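Local structure of DNA polymerase III subunit beta (4TSZ) at residues F4-Q7 with R8-L12; L36-G40 with Q41-L45. The protein tethers DNA polymerases and other proteins to DNA, giving them processivity. One frame throughout, in Å; residues are numbered along the deposited sequence.

Interaction 1 of 2, residues F4-Q7 with R8-L12; sequences FTIQ and REALL
Gln7, Ile6 and Leu11 carry the turn by which strand 4-7 passes without a linker into helix 8-12. Gln7, at the N-cap position, works through its backbone: its carbonyl O accepts the amide of Leu11 (N to O 3.2 Å), and the donor lies nearly on the line of the C=O bond, as in the first turn of a helix. The CB of Ala10 rests against the same carbonyl, 3.5 Å from Gln7 O. The side chain of Gln7 takes another course; its chain bends at chi2 (-75°), and its NE2 is hydrogen-bonded to the backbone O of Asp86.

Ile6 supplies the apolar half. Its chi1 (-169°) puts Ile6 CG1 3.8 Å from Ala10 CB, and the extended second torsion carries Ile6 CD1 to 3.9 Å from Leu11 CB. Ile6 CG2 also lies 3.9 Å from Leu11 CB, and the two side chains cross at about a right angle. Within the helix's first turn, Arg8 NH1 forms a salt bridge with Glu9 OE2 (2.8 Å) from above the carboxylate plane, and the same Glu9 OE2 is hydrogen-bonded to Asp86 N. With axes 96° apart, strand and helix form an N-capped beta-alpha junction, the first in the N-terminal domain of this processivity factor.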
# COMPACT_ATOMS: atom_id res chain seq x y z
N PHE E 4 -24.62 4.56 -27.71
CA PHE E 4 -23.37 5.07 -28.27
C PHE E 4 -22.30 3.97 -28.32
O PHE E 4 -22.40 2.95 -27.64
CB PHE E 4 -22.85 6.31 -27.48
CG PHE E 4 -22.47 6.06 -26.04
CD1 PHE E 4 -23.43 6.10 -25.03
CD2 PHE E 4 -21.15 5.80 -25.69
CE1 PHE E 4 -23.08 5.88 -23.70
CE2 PHE E 4 -20.81 5.57 -24.36
CZ PHE E 4 -21.77 5.61 -23.37
N THR E 5 -21.29 4.20 -29.16
CA THR E 5 -20.10 3.37 -29.29
C THR E 5 -18.91 4.24 -28.91
O THR E 5 -18.92 5.46 -29.16
CB THR E 5 -19.96 2.71 -30.68
OG1 THR E 5 -20.03 3.70 -31.70
CG2 THR E 5 -20.99 1.63 -30.92
N ILE E 6 -17.92 3.62 -28.24
CA ILE E 6 -16.73 4.30 -27.74
C ILE E 6 -15.56 3.31 -27.60
O ILE E 6 -15.77 2.14 -27.25
CB ILE E 6 -17.06 5.05 -26.39
CG1 ILE E 6 -15.93 6.01 -25.94
CG2 ILE E 6 -17.52 4.09 -25.26
CD1 ILE E 6 -16.36 7.14 -24.99
N GLN E 7 -14.33 3.78 -27.87
CA GLN E 7 -13.12 2.97 -27.70
C GLN E 7 -12.86 2.87 -26.21
O GLN E 7 -13.12 3.83 -25.48
CB GLN E 7 -11.91 3.64 -28.39
CG GLN E 7 -11.89 3.51 -29.90
CD GLN E 7 -11.49 2.13 -30.38
OE1 GLN E 7 -12.31 1.39 -30.94
NE2 GLN E 7 -10.23 1.76 -30.17
N ARG E 8 -12.36 1.71 -25.76
CA ARG E 8 -12.06 1.42 -24.35
C ARG E 8 -11.33 2.56 -23.64
O ARG E 8 -11.79 3.02 -22.60
CB ARG E 8 -11.27 0.09 -24.23
CG ARG E 8 -10.85 -0.26 -22.80
CD ARG E 8 -9.83 -1.37 -22.78
NE ARG E 8 -9.24 -1.57 -21.45
CZ ARG E 8 -8.16 -0.94 -21.00
NH1 ARG E 8 -7.53 -0.05 -21.76
NH2 ARG E 8 -7.69 -1.20 -19.79
N GLU E 9 -10.21 3.02 -24.22
CA GLU E 9 -9.34 4.06 -23.66
C GLU E 9 -10.00 5.43 -23.59
O GLU E 9 -9.76 6.17 -22.63
CB GLU E 9 -7.99 4.12 -24.39
CG GLU E 9 -7.13 2.87 -24.21
CD GLU E 9 -7.60 1.62 -24.94
OE1 GLU E 9 -8.38 1.75 -25.91
OE2 GLU E 9 -7.21 0.50 -24.52
N ALA E 10 -10.85 5.76 -24.59
CA ALA E 10 -11.58 7.03 -24.65
C ALA E 10 -12.60 7.12 -23.51
O ALA E 10 -12.78 8.20 -22.95
CB ALA E 10 -12.27 7.18 -26.00
N LEU E 11 -13.25 5.99 -23.15
CA LEU E 11 -14.21 5.92 -22.06
C LEU E 11 -13.49 5.86 -20.71
O LEU E 11 -13.90 6.53 -19.77
CB LEU E 11 -15.16 4.71 -22.24
CG LEU E 11 -16.20 4.45 -21.12
CD1 LEU E 11 -17.20 5.61 -20.99
CD2 LEU E 11 -16.92 3.13 -21.34
N LEU E 12 -12.43 5.03 -20.63
CA LEU E 12 -11.66 4.81 -19.41
C LEU E 12 -11.08 6.07 -18.77
O LEU E 12 -11.20 6.22 -17.55
CB LEU E 12 -10.58 3.74 -19.62
CG LEU E 12 -9.93 3.12 -18.39
CD1 LEU E 12 -10.97 2.43 -17.49
CD2 LEU E 12 -8.84 2.14 -18.79

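Interaction 2 of 2, residues L36-G40 with Q41-L45; sequences LVVEG and QQLSL
Leu43 holds its CG trans to the backbone N (chi1 171°), and Val38 turns CG2 to the side of its own backbone N, opposite the carbonyl carbon; these two settings help bring Leu43 CD1 within 3.8 Å of Val38 CG2, the side chains crossing at a slant. Further along the same face, Leu36 and Leu45 lie side by side and point the same way, with Leu36 CD1 4.0 Å from Leu45 CD2. Leu43 CD1 also comes near Leu36 CG, so the four residues form one continuous apolar surface.

The backbone beneath is a regular antiparallel ladder. Val37 and Ser44 form a hydrogen-bonded pair, Val37 N giving to Ser44 O at 3.0 Å and Ser44 N to Val37 O at 2.9 Å, both in the carbonyl plane. Glu39 and Gln42 make the next such pair, where Gln42 N meets Glu39 O from 44° out of the carbonyl plane. Here the chain reverses in a type II' turn, with Gly40 in its second position at a positive phi of 63°.

On the face of Val37 and Ser44 a water donates to Val37 O and is hydrogen-bonded to Ser44 OG (2.9 Å), giving that carbonyl a second donor. The chemistry thus divides the hairpin: leucine and valine contacts pack one face into the protein, while the other sets Val37 among the polar side chains of Glu39, Gln42 and Ser44, with that water bound.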
# COMPACT_ATOMS: atom_id res chain seq x y z
N LEU E 36 -24.39 9.49 -16.88
CA LEU E 36 -24.03 9.40 -18.30
C LEU E 36 -25.04 10.24 -19.07
O LEU E 36 -26.24 10.01 -18.94
CB LEU E 36 -24.10 7.93 -18.77
CG LEU E 36 -22.83 7.06 -18.82
CD1 LEU E 36 -21.76 7.47 -17.78
CD2 LEU E 36 -23.19 5.59 -18.71
N VAL E 37 -24.57 11.24 -19.84
CA VAL E 37 -25.45 12.09 -20.64
C VAL E 37 -24.92 12.14 -22.08
O VAL E 37 -23.77 12.56 -22.30
CB VAL E 37 -25.63 13.53 -20.06
CG1 VAL E 37 -26.47 14.41 -20.99
CG2 VAL E 37 -26.25 13.51 -18.66
N VAL E 38 -25.76 11.72 -23.04
CA VAL E 38 -25.44 11.80 -24.46
C VAL E 38 -26.29 12.95 -25.04
O VAL E 38 -27.52 12.88 -25.00
CB VAL E 38 -25.61 10.46 -25.24
CG1 VAL E 38 -25.45 10.66 -26.75
CG2 VAL E 38 -24.62 9.41 -24.74
N GLU E 39 -25.63 14.01 -25.50
CA GLU E 39 -26.27 15.16 -26.13
C GLU E 39 -25.49 15.39 -27.42
O GLU E 39 -24.30 15.72 -27.38
CB GLU E 39 -26.25 16.39 -25.20
CG GLU E 39 -27.03 17.58 -25.74
CD GLU E 39 -27.16 18.76 -24.79
OE1 GLU E 39 -27.67 18.56 -23.66
OE2 GLU E 39 -26.79 19.89 -25.19
N GLY E 40 -26.15 15.11 -28.54
CA GLY E 40 -25.54 15.17 -29.86
C GLY E 40 -24.42 14.15 -29.95
O GLY E 40 -24.61 12.99 -29.57
N GLN E 41 -23.22 14.59 -30.36
CA GLN E 41 -22.04 13.73 -30.46
C GLN E 41 -21.10 13.88 -29.24
O GLN E 41 -19.89 13.66 -29.36
CB GLN E 41 -21.32 13.92 -31.81
CG GLN E 41 -22.13 13.43 -33.02
CD GLN E 41 -22.50 11.97 -32.93
OE1 GLN E 41 -21.65 11.08 -32.79
NE2 GLN E 41 -23.79 11.69 -33.01
N GLN E 42 -21.67 14.24 -28.07
CA GLN E 42 -20.91 14.38 -26.84
C GLN E 42 -21.45 13.53 -25.71
O GLN E 42 -22.65 13.54 -25.43
CB GLN E 42 -20.80 15.84 -26.38
CG GLN E 42 -19.79 16.05 -25.23
CD GLN E 42 -19.74 17.46 -24.70
OE1 GLN E 42 -20.65 17.92 -24.00
NE2 GLN E 42 -18.65 18.17 -24.99
N LEU E 43 -20.54 12.80 -25.05
CA LEU E 43 -20.82 12.03 -23.85
C LEU E 43 -20.21 12.79 -22.67
O LEU E 43 -19.04 13.15 -22.69
CB LEU E 43 -20.24 10.59 -23.93
CG LEU E 43 -20.29 9.75 -22.63
CD1 LEU E 43 -21.73 9.33 -22.27
CD2 LEU E 43 -19.39 8.53 -22.72
N SER E 44 -21.03 13.02 -21.63
CA SER E 44 -20.59 13.65 -20.39
C SER E 44 -20.72 12.63 -19.29
O SER E 44 -21.71 11.89 -19.25
CB SER E 44 -21.42 14.90 -20.08
OG SER E 44 -21.17 15.92 -21.03
N LEU E 45 -19.71 12.55 -18.41
CA LEU E 45 -19.68 11.62 -17.28
C LEU E 45 -19.55 12.45 -16.02
O LEU E 45 -18.62 13.25 -15.91
CB LEU E 45 -18.51 10.61 -17.39
CG LEU E 45 -18.49 9.67 -18.61
CD1 LEU E 45 -17.70 10.28 -19.76
CD2 LEU E 45 -17.88 8.34 -18.26
O HOH W 1 -23.10 15.21 -23.13

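Interaction 1 and interaction 2, with centres 12 Å apart, meet directly through their apolar sides inside the N-terminal domain. Phe4, whose side chain makes no close contact with 8-12, reaches the hairpin instead: Phe4 CD1 lies 3.5 Å from Val38 CG2 and Phe4 CE2 3.7 Å from Leu43 CD2. Leu43 CD2 also meets Ile6 CD1 at 4.0 Å, and Leu11 CD1 sits 3.9 Å from Leu45 CD2. Strand 3-7 and strands 33-39 and 42-48 belong to different antiparallel sheets, so the strand-helix junction and the hairpin illustrate how residues from two sheets and the intervening helix 8-19 build one shared hydrophobic interior.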